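Local structure of heterokaryon incompatibility protein s (Podospora anserina, 2WVQ) at residues S57-A62 with D172-A177. The protein forms the [het-s] prion and, on meeting het-S from an incompatible strain, triggers a lethal reaction that blocks viable heterokaryons after cell fusion. The protein carries 2 engineered substitutions. Residues are numbered along the deposited sequence; the frame is centred on the assembly and turned at random.
Sequences SRWGEA and DELEKA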
loop_
_atom_site.group_PDB
_atom_site.type_symbol
_atom_site.label_atom_id
_atom_site.label_comp_id
_atom_site.label_asym_id
_atom_site.label_seq_id
_atom_site.Cartn_x
_atom_site.Cartn_y
_atom_site.Cartn_z
ATOM N N SER A 57 7.504 -18.061 -1.569
ATOM C CA SER A 57 8.645 -18.915 -1.854
ATOM C C SER A 57 8.330 -20.125 -2.780
ATOM O O SER A 57 9.191 -20.490 -3.565
ATOM C CB SER A 57 9.410 -19.300 -0.602
ATOM O OG SER A 57 8.934 -20.476 -0.034
ATOM N N ARG A 58 7.133 -20.716 -2.681
ATOM C CA ARG A 58 6.697 -21.756 -3.592
ATOM C C ARG A 58 6.814 -21.323 -5.034
ATOM O O ARG A 58 7.240 -22.119 -5.863
ATOM C CB ARG A 58 5.297 -22.304 -3.304
ATOM C CG ARG A 58 4.975 -23.712 -3.977
ATOM C CD ARG A 58 3.521 -24.109 -3.734
ATOM N NE ARG A 58 3.228 -24.044 -2.295
ATOM C CZ ARG A 58 2.270 -23.322 -1.698
ATOM N NH1 ARG A 58 1.428 -22.585 -2.396
ATOM N NH2 ARG A 58 2.147 -23.371 -0.372
ATOM N N TRP A 59 6.431 -20.073 -5.321
ATOM C CA TRP A 59 6.559 -19.501 -6.638
ATOM C C TRP A 59 7.988 -19.482 -7.157
ATOM O O TRP A 59 8.226 -19.832 -8.329
ATOM C CB TRP A 59 5.969 -18.084 -6.724
ATOM C CG TRP A 59 6.132 -17.521 -8.096
ATOM C CD1 TRP A 59 5.304 -17.708 -9.151
ATOM C CD2 TRP A 59 7.200 -16.693 -8.561
ATOM N NE1 TRP A 59 5.795 -17.063 -10.258
ATOM C CE2 TRP A 59 6.957 -16.428 -9.919
ATOM C CE3 TRP A 59 8.345 -16.148 -7.953
ATOM C CZ2 TRP A 59 7.796 -15.619 -10.693
ATOM C CZ3 TRP A 59 9.178 -15.334 -8.721
ATOM C CH2 TRP A 59 8.907 -15.090 -10.083
ATOM N N GLY A 60 8.924 -19.029 -6.329
ATOM C CA GLY A 60 10.325 -19.008 -6.747
ATOM C C GLY A 60 10.831 -20.399 -7.063
ATOM O O GLY A 60 11.625 -20.583 -8.009
ATOM N N GLU A 61 10.367 -21.391 -6.296
ATOM C CA GLU A 61 10.746 -22.791 -6.550
ATOM C C GLU A 61 10.144 -23.324 -7.847
ATOM O O GLU A 61 10.823 -24.067 -8.595
ATOM C CB GLU A 61 10.310 -23.686 -5.366
ATOM C CG GLU A 61 10.735 -25.163 -5.437
ATOM C CD GLU A 61 12.224 -25.388 -5.197
ATOM O OE1 GLU A 61 12.961 -24.415 -4.943
ATOM O OE2 GLU A 61 12.668 -26.555 -5.252
ATOM N N ALA A 62 8.877 -22.971 -8.096
ATOM C CA ALA A 62 8.120 -23.430 -9.260
ATOM C C ALA A 62 8.748 -22.963 -10.584
ATOM O O ALA A 62 8.812 -23.696 -11.592
ATOM C CB ALA A 62 6.704 -22.924 -9.171
ATOM N N ASP A 172 -0.738 -14.119 -6.877
ATOM C CA ASP A 172 -1.721 -14.396 -7.951
ATOM C C ASP A 172 -1.202 -13.888 -9.294
ATOM O O ASP A 172 -1.237 -14.622 -10.293
ATOM C CB ASP A 172 -3.093 -13.737 -7.706
ATOM C CG ASP A 172 -3.880 -14.367 -6.557
ATOM O OD1 ASP A 172 -4.908 -13.772 -6.139
ATOM O OD2 ASP A 172 -3.476 -15.443 -6.065
ATOM N N GLU A 173 -0.759 -12.629 -9.322
ATOM C CA GLU A 173 -0.188 -11.991 -10.519
ATOM C C GLU A 173 1.057 -12.734 -11.051
ATOM O O GLU A 173 1.182 -12.965 -12.267
ATOM C CB GLU A 173 0.158 -10.527 -10.224
ATOM C CG GLU A 173 -0.906 -9.509 -10.608
ATOM C CD GLU A 173 -0.375 -8.068 -10.590
ATOM O OE1 GLU A 173 -0.221 -7.457 -11.680
ATOM O OE2 GLU A 173 -0.113 -7.540 -9.480
ATOM N N LEU A 174 1.953 -13.105 -10.136
ATOM C CA LEU A 174 3.190 -13.870 -10.416
ATOM C C LEU A 174 2.922 -15.243 -11.001
ATOM O O LEU A 174 3.601 -15.670 -11.949
ATOM C CB LEU A 174 3.992 -14.051 -9.128
ATOM C CG LEU A 174 5.319 -13.383 -8.780
ATOM C CD1 LEU A 174 5.705 -12.204 -9.650
ATOM C CD2 LEU A 174 5.419 -13.052 -7.296
ATOM N N GLU A 175 1.964 -15.949 -10.407
ATOM C CA GLU A 175 1.549 -17.264 -10.889
ATOM C C GLU A 175 0.838 -17.200 -12.255
ATOM O O GLU A 175 0.901 -18.145 -13.025
ATOM C CB GLU A 175 0.676 -17.979 -9.844
ATOM C CG GLU A 175 1.427 -18.514 -8.619
ATOM C CD GLU A 175 0.476 -18.965 -7.501
ATOM O OE1 GLU A 175 0.909 -19.135 -6.336
ATOM O OE2 GLU A 175 -0.719 -19.140 -7.789
ATOM N N LYS A 176 0.155 -16.085 -12.538
ATOM C CA LYS A 176 -0.519 -15.859 -13.819
ATOM C C LYS A 176 0.489 -15.701 -14.980
ATOM O O LYS A 176 0.197 -16.081 -16.113
ATOM C CB LYS A 176 -1.438 -14.615 -13.731
ATOM C CG LYS A 176 -2.757 -14.671 -14.530
ATOM C CD LYS A 176 -2.575 -14.214 -16.003
ATOM C CE LYS A 176 -3.755 -14.576 -16.889
ATOM N NZ LYS A 176 -5.028 -13.894 -16.471
ATOM N N ALA A 177 1.659 -15.125 -14.702
ATOM C CA ALA A 177 2.622 -14.807 -15.759
ATOM C C ALA A 177 3.510 -15.995 -16.187
ATOM O O ALA A 177 4.303 -15.877 -17.126
ATOM C CB ALA A 177 3.480 -13.603 -15.350
#
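The last turns of helices 42-62 and 157-176 lie side by side, with the CA atoms of Trp59 and Glu175 6.9 Å apart. The pairing belongs to the mainly helical HeLo domain, the globular N-terminal part of this prion protein, and it illustrates how one tryptophan can join two helices through both its face and its N-H. Trp59 holds CG anti to its own backbone nitrogen (chi1 179°), which sends the indole straight across to the facing helix. Leu174 meets it at about a right angle and sets its branch point, rather than a methyl tip, over the middle of the six-membered ring: CG of Leu174 lies 3.8 Å from that ring's centroid, a CH-pi contact only 15° off the normal. The nearest ring atom is Trp59 CE2, 3.6 Å from Leu174 CG, while CD1 of Leu174 comes to 4.1 Å from CZ2 of Trp59. Phe22 meets the same indole with its ring inclined, and Ala84 of helix 79-108 touches both Trp59 and Leu174, so the pair is embedded among further helices. Glu175 completes the contact with its aliphatic part: its CG approaches CD1 of Trp59 to 4.0 Å, and the chain then runs extended to a carboxylate that forms a salt bridge through OE1 with Arg55, one turn before Trp59 on the first helix. That bridge ties the two helices a second time, by charge beside the apolar packing. The pyrrole nitrogen adds a polar link to the buried interface, since Trp59 NE1 donates a weak hydrogen bond to the backbone O of Leu174, 3.1 Å long but bent to 128° at the hydrogen.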